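Local coordinates for beta-glucoside phosphorylase BglX (Unidentified, PDB 5VQE), which probably catalyses the phosphorolysis of beta-glucosides, cleaving the glycosidic bond with phosphate, as a member of glycoside hydrolase family 3, at residues C91-G96 with N142-P147; L128-A133 with R184-L189. All blocks are in the same frame, centred on the assembly; numbering follows the deposited sequence.

Interaction 1: residues C91-G96 with N142-P147; sequences CNLERG and NWTYEP. With G2F (2-deoxy-2-fluoro-alpha-D-glucopyranose), chain B.
The bent side chain of Glu146 lies against the backbone of residues 92-94: its CG rests 3.3 Å from Leu93 O, and OE2 lies 3.6 Å from both Asn92 C and Glu94 CB. The bend at chi2 (-77°) sets CD against Glu94, near its CA and CB. Glu94 approaches from the other segment with an extended chain, and the two carboxylates stand nearly perpendicular, their planes 86° apart. Like charges therefore sit close, with Glu94 OE2 4.4 Å from Glu146 OE1. Basic side chains pair with both acids: Arg95 NE binds Glu94 OE1 almost in the guanidinium plane, Arg163 pairs with Glu94 OE2 and Lys193 with Glu146 OE2. A water donates to both Glu94 OE2 and Glu146 OE2, bridging the acids. Behind this cluster the backbones run parallel, Cys91 bridging Thr144 where strands 88-91 and 143-144 adjoin in the TIM-type barrel of the family 3 N-terminal domain. Tyr145 N donates a nearly straight bond to Cys91 O at 3.1 Å, whereas the bond from Cys91 N to Trp143 O is weak. Inverse gamma turns centred on Asn92, Leu93 and Tyr145 follow the paired residues; Asn92 and Tyr145 line the sugar pocket. There the end of the Asn92 side chain comes to the edge of the Tyr145 ring, amide and ring planes 50° apart, and lies beside O4 and O6 of the bound 2-deoxy-2-fluoroglucose. Tyr145 CB lies 3.7 Å from sugar O4, while Tyr145 CE1 sits 3.6 Å above the centre of the Trp143 ring.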
loop_
_atom_site.group_PDB
_atom_site.type_symbol
_atom_site.label_atom_id
_atom_site.label_comp_id
_atom_site.label_asym_id
_atom_site.label_seq_id
_atom_site.Cartn_x
_atom_site.Cartn_y
_atom_site.Cartn_z
ATOM N N CYS A 91 7.684 -7.178 3.017
ATOM C CA CYS A 91 7.797 -5.729 3.117
ATOM C C CYS A 91 6.635 -5.100 2.351
ATOM O O CYS A 91 6.217 -5.624 1.309
ATOM C CB CYS A 91 9.149 -5.247 2.560
ATOM S SG CYS A 91 9.650 -3.573 3.068
ATOM N N ASN A 92 6.126 -3.972 2.864
ATOM C CA ASN A 92 5.094 -3.183 2.187
ATOM C C ASN A 92 5.755 -2.266 1.152
ATOM O O ASN A 92 5.773 -1.040 1.282
ATOM C CB ASN A 92 4.292 -2.343 3.183
ATOM C CG ASN A 92 3.346 -3.162 4.042
ATOM O OD1 ASN A 92 3.358 -3.076 5.285
ATOM N ND2 ASN A 92 2.491 -3.919 3.393
ATOM N N LEU A 93 6.284 -2.878 0.091
ATOM C CA LEU A 93 6.964 -2.122 -0.965
ATOM C C LEU A 93 5.916 -1.631 -1.963
ATOM O O LEU A 93 5.723 -2.183 -3.045
ATOM C CB LEU A 93 8.033 -2.974 -1.629
ATOM C CG LEU A 93 9.191 -3.369 -0.717
ATOM C CD1 LEU A 93 9.779 -4.694 -1.169
ATOM C CD2 LEU A 93 10.260 -2.275 -0.693
ATOM N N GLU A 94 5.249 -0.542 -1.584
ATOM C CA GLU A 94 4.073 -0.038 -2.278
ATOM C C GLU A 94 4.412 0.937 -3.402
ATOM O O GLU A 94 3.735 0.942 -4.434
ATOM C CB GLU A 94 3.155 0.643 -1.258
ATOM C CG GLU A 94 1.841 1.154 -1.788
ATOM C CD GLU A 94 1.076 1.910 -0.719
ATOM O OE1 GLU A 94 1.224 3.152 -0.638
ATOM O OE2 GLU A 94 0.360 1.253 0.068
ATOM N N ARG A 95 5.450 1.759 -3.222
ATOM C CA ARG A 95 5.723 2.894 -4.099
ATOM C C ARG A 95 7.146 2.878 -4.640
ATOM O O ARG A 95 7.626 3.907 -5.147
ATOM C CB ARG A 95 5.465 4.201 -3.352
ATOM C CG ARG A 95 4.110 4.203 -2.692
ATOM C CD ARG A 95 3.716 5.559 -2.181
ATOM N NE ARG A 95 2.411 5.481 -1.540
ATOM C CZ ARG A 95 1.649 6.525 -1.243
ATOM N NH1 ARG A 95 2.054 7.765 -1.519
ATOM N NH2 ARG A 95 0.474 6.316 -0.664
ATOM N N GLY A 96 7.815 1.733 -4.562
ATOM C CA GLY A 96 9.216 1.598 -4.911
ATOM C C GLY A 96 9.971 1.117 -3.692
ATOM O O GLY A 96 9.366 0.544 -2.787
ATOM N N ASN A 142 11.830 -11.236 0.110
ATOM C CA ASN A 142 11.364 -12.176 -0.903
ATOM C C ASN A 142 9.846 -12.187 -1.046
ATOM O O ASN A 142 9.311 -13.051 -1.751
ATOM C CB ASN A 142 11.882 -13.590 -0.607
ATOM C CG ASN A 142 11.553 -14.075 0.793
ATOM O OD1 ASN A 142 10.461 -13.844 1.320
ATOM N ND2 ASN A 142 12.506 -14.780 1.401
ATOM N N TRP A 143 9.147 -11.230 -0.439
ATOM C CA TRP A 143 7.685 -11.210 -0.423
ATOM C C TRP A 143 7.244 -9.757 -0.297
ATOM O O TRP A 143 7.503 -9.129 0.728
ATOM C CB TRP A 143 7.167 -12.041 0.746
ATOM C CG TRP A 143 5.698 -12.333 0.769
ATOM C CD1 TRP A 143 4.777 -12.093 -0.216
ATOM C CD2 TRP A 143 4.983 -12.946 1.844
ATOM N NE1 TRP A 143 3.530 -12.520 0.191
ATOM C CE2 TRP A 143 3.636 -13.048 1.453
ATOM C CE3 TRP A 143 5.356 -13.421 3.107
ATOM C CZ2 TRP A 143 2.659 -13.599 2.287
ATOM C CZ3 TRP A 143 4.385 -13.958 3.929
ATOM C CH2 TRP A 143 3.059 -14.056 3.509
ATOM N N THR A 144 6.598 -9.212 -1.320
ATOM C CA THR A 144 6.024 -7.877 -1.223
ATOM C C THR A 144 4.525 -8.011 -1.018
ATOM O O THR A 144 3.864 -8.788 -1.717
ATOM C CB THR A 144 6.325 -7.010 -2.447
ATOM O OG1 THR A 144 5.829 -5.691 -2.208
ATOM C CG2 THR A 144 5.688 -7.549 -3.716
ATOM N N TYR A 145 4.009 -7.297 -0.020
ATOM C CA TYR A 145 2.585 -7.306 0.287
ATOM C C TYR A 145 1.847 -6.389 -0.683
ATOM O O TYR A 145 1.163 -5.452 -0.264
ATOM C CB TYR A 145 2.347 -6.854 1.730
ATOM C CG TYR A 145 2.678 -7.845 2.823
ATOM C CD1 TYR A 145 2.582 -9.217 2.620
ATOM C CD2 TYR A 145 3.041 -7.394 4.088
ATOM C CE1 TYR A 145 2.853 -10.109 3.643
ATOM C CE2 TYR A 145 3.308 -8.278 5.113
ATOM C CZ TYR A 145 3.210 -9.629 4.892
ATOM O OH TYR A 145 3.483 -10.492 5.935
ATOM N N GLU A 146 2.028 -6.619 -1.977
ATOM C CA GLU A 146 1.453 -5.797 -3.031
ATOM C C GLU A 146 1.291 -6.677 -4.263
ATOM O O GLU A 146 1.986 -7.688 -4.397
ATOM C CB GLU A 146 2.352 -4.600 -3.361
ATOM C CG GLU A 146 3.035 -3.912 -2.183
ATOM C CD GLU A 146 2.133 -3.003 -1.373
ATOM O OE1 GLU A 146 1.073 -2.571 -1.882
ATOM O OE2 GLU A 146 2.502 -2.707 -0.210
ATOM N N PRO A 147 0.424 -6.293 -5.209
ATOM C CA PRO A 147 -0.289 -5.029 -5.399
ATOM C C PRO A 147 -1.670 -4.932 -4.772
ATOM O O PRO A 147 -2.377 -5.912 -4.548
ATOM C CB PRO A 147 -0.423 -4.950 -6.916
ATOM C CG PRO A 147 -0.659 -6.374 -7.298
ATOM C CD PRO A 147 0.225 -7.190 -6.365
HETATM C C1 G2F B . -2.625 -4.639 7.083
HETATM C C2 G2F B . -2.785 -3.632 5.898
HETATM C C3 G2F B . -1.982 -4.189 4.685
HETATM C C4 G2F B . -0.508 -4.434 5.134
HETATM C C5 G2F B . -0.525 -5.429 6.344
HETATM C C6 G2F B . 0.936 -5.664 6.898
HETATM O O3 G2F B . -1.930 -3.180 3.711
HETATM O O4 G2F B . 0.147 -5.087 4.080
HETATM O O5 G2F B . -1.268 -4.837 7.396
HETATM O O6 G2F B . 1.520 -4.417 7.148
HETATM F F2 G2F B . -4.086 -3.528 5.551
HETATM O O HOH W 1 0.912 -1.078 1.259
HETATM O O HOH W 2 2.204 -1.287 -4.880
#

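Interaction 2: residues L128-A133 with R184-L189; sequences LGEVCA and RKWGVL
Glu130 OE1 receives two donors from the facing turn, Lys185 NZ at 2.9 Å and Trp186 NE1 at 3.2 Å. The acid projects from helix 122-138, and its partners occupy the type I beta turn from Arg184 to Gly187, so the contact joins one helix of the TIM-type barrel to the connection between helix 169-184 and strand 191-195. Glu130 CG stands anti to the carbonyl carbon, near Trp186 NE1, and the bend at chi2 (-149°) places CD in the plane of the indole, at its edge. The indole crosses the acid at about a right angle, and its N-H points at OE1 from within the ring plane, giving a nearly straight bond of 167° that reaches the oxygen on its anti side, somewhat out of the carboxylate plane. Lys185 comes in with a fully extended chain, CG anti to the backbone N (chi1 160°), and crosses the acid obliquely, bringing CE to 3.0 Å from Glu130 OE1, while NZ reaches both oxygens; the contact to OE2 is the longer one. Each of these ammonium bonds is weak in geometry, although the pair forms a salt bridge. The methyl of Ala133 meets two side chains, Trp186 CB at 3.6 Å and Val188 CG2 at 3.8 Å. A water donates to Glu130 OE2 at 2.6 Å and weakly accepts from Lys185 NZ.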
loop_
_atom_site.group_PDB
_atom_site.type_symbol
_atom_site.label_atom_id
_atom_site.label_comp_id
_atom_site.label_asym_id
_atom_site.label_seq_id
_atom_site.Cartn_x
_atom_site.Cartn_y
_atom_site.Cartn_z
ATOM N N LEU A 128 7.480 0.214 -11.686
ATOM C CA LEU A 128 7.269 0.295 -10.242
ATOM C C LEU A 128 7.576 -1.036 -9.571
ATOM O O LEU A 128 8.291 -1.090 -8.566
ATOM C CB LEU A 128 5.829 0.713 -9.938
ATOM C CG LEU A 128 5.467 0.738 -8.452
ATOM C CD1 LEU A 128 6.285 1.794 -7.727
ATOM C CD2 LEU A 128 3.981 0.989 -8.294
ATOM N N GLY A 129 7.014 -2.121 -10.102
ATOM C CA GLY A 129 7.262 -3.430 -9.523
ATOM C C GLY A 129 8.729 -3.817 -9.554
ATOM O O GLY A 129 9.249 -4.390 -8.593
ATOM N N GLU A 130 9.416 -3.514 -10.658
ATOM C CA GLU A 130 10.847 -3.790 -10.732
ATOM C C GLU A 130 11.614 -3.057 -9.638
ATOM O O GLU A 130 12.492 -3.637 -8.993
ATOM C CB GLU A 130 11.404 -3.413 -12.111
ATOM C CG GLU A 130 11.073 -4.401 -13.195
ATOM C CD GLU A 130 12.143 -4.473 -14.279
ATOM O OE1 GLU A 130 13.328 -4.650 -13.941
ATOM O OE2 GLU A 130 11.792 -4.373 -15.469
ATOM N N VAL A 131 11.314 -1.777 -9.414
ATOM C CA VAL A 131 12.041 -1.045 -8.377
ATOM C C VAL A 131 11.780 -1.670 -7.018
ATOM O O VAL A 131 12.702 -1.881 -6.221
ATOM C CB VAL A 131 11.670 0.448 -8.380
ATOM C CG1 VAL A 131 12.391 1.176 -7.238
ATOM C CG2 VAL A 131 12.026 1.078 -9.709
ATOM N N CYS A 132 10.514 -1.969 -6.726
ATOM C CA CYS A 132 10.186 -2.561 -5.435
ATOM C C CYS A 132 10.959 -3.854 -5.221
ATOM O O CYS A 132 11.601 -4.050 -4.182
ATOM C CB CYS A 132 8.686 -2.833 -5.339
ATOM S SG CYS A 132 7.607 -1.382 -5.432
ATOM N N ALA A 133 10.896 -4.756 -6.193
ATOM C CA ALA A 133 11.490 -6.072 -6.037
ATOM C C ALA A 133 13.004 -6.021 -6.189
ATOM O O ALA A 133 13.726 -6.736 -5.480
ATOM C CB ALA A 133 10.870 -7.034 -7.047
ATOM N N ARG A 184 8.182 -10.513 -10.387
ATOM C CA ARG A 184 8.612 -11.877 -10.680
ATOM C C ARG A 184 9.967 -11.900 -11.368
ATOM O O ARG A 184 10.693 -12.898 -11.283
ATOM C CB ARG A 184 7.568 -12.578 -11.547
ATOM C CG ARG A 184 6.262 -12.759 -10.816
ATOM C CD ARG A 184 5.254 -13.573 -11.572
ATOM N NE ARG A 184 4.054 -13.650 -10.752
ATOM C CZ ARG A 184 2.859 -13.182 -11.086
ATOM N NH1 ARG A 184 2.643 -12.610 -12.264
ATOM N NH2 ARG A 184 1.864 -13.304 -10.223
ATOM N N LYS A 185 10.317 -10.818 -12.062
ATOM C CA LYS A 185 11.633 -10.716 -12.674
ATOM C C LYS A 185 12.737 -10.752 -11.625
ATOM O O LYS A 185 13.866 -11.150 -11.936
ATOM C CB LYS A 185 11.692 -9.433 -13.515
ATOM C CG LYS A 185 13.090 -8.929 -13.829
ATOM C CD LYS A 185 13.067 -7.830 -14.901
ATOM C CE LYS A 185 14.456 -7.209 -15.089
ATOM N NZ LYS A 185 14.488 -6.182 -16.179
ATOM N N TRP A 186 12.428 -10.392 -10.381
ATOM C CA TRP A 186 13.418 -10.344 -9.316
ATOM C C TRP A 186 13.163 -11.377 -8.226
ATOM O O TRP A 186 13.758 -11.289 -7.150
ATOM C CB TRP A 186 13.479 -8.926 -8.739
ATOM C CG TRP A 186 13.982 -7.946 -9.754
ATOM C CD1 TRP A 186 13.231 -7.189 -10.604
ATOM C CD2 TRP A 186 15.347 -7.642 -10.048
ATOM N NE1 TRP A 186 14.044 -6.426 -11.404
ATOM C CE2 TRP A 186 15.349 -6.690 -11.085
ATOM C CE3 TRP A 186 16.572 -8.086 -9.535
ATOM C CZ2 TRP A 186 16.525 -6.165 -11.614
ATOM C CZ3 TRP A 186 17.741 -7.565 -10.068
ATOM C CH2 TRP A 186 17.707 -6.619 -11.096
ATOM N N GLY A 187 12.316 -12.370 -8.488
ATOM C CA GLY A 187 12.167 -13.486 -7.569
ATOM C C GLY A 187 11.437 -13.147 -6.290
ATOM O O GLY A 187 11.680 -13.781 -5.255
ATOM N N VAL A 188 10.545 -12.162 -6.329
ATOM C CA VAL A 188 9.821 -11.707 -5.151
ATOM C C VAL A 188 8.356 -12.083 -5.312
ATOM O O VAL A 188 7.728 -11.752 -6.325
ATOM C CB VAL A 188 9.992 -10.192 -4.947
ATOM C CG1 VAL A 188 9.081 -9.681 -3.831
ATOM C CG2 VAL A 188 11.455 -9.871 -4.625
ATOM N N LEU A 189 7.819 -12.771 -4.313
ATOM C CA LEU A 189 6.410 -13.124 -4.299
ATOM C C LEU A 189 5.548 -11.873 -4.161
ATOM O O LEU A 189 5.922 -10.907 -3.487
ATOM C CB LEU A 189 6.125 -14.077 -3.141
ATOM C CG LEU A 189 6.932 -15.374 -3.059
ATOM C CD1 LEU A 189 6.649 -16.102 -1.739
ATOM C CD2 LEU A 189 6.630 -16.275 -4.237
HETATM O O HOH W 3 13.407 -3.259 -17.138
#

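The two contacts touch, their centres 9 Å apart, with interaction 1 about 7 Å and interaction 2 about 15 Å from the centre of the chain. Strand 143-144 follows helix 122-138 in the chain, so the helix of interaction 2 leads into the strand of interaction 1. Leu189 is joined to that strand region by two probable backbone hydrogen bonds: Thr144 N lies 2.8 Å from Leu189 O and Asn142 O 3.0 Å from Leu189 N. Cys132 SG packs 3.1 Å from Leu93 O, where the helix meets residues 91-96. Interaction 1 supplies Asn92 and Tyr145 to the sugar pocket, whereas Val188 of interaction 2 stays about 13 Å from the ligand, measured from its side chain.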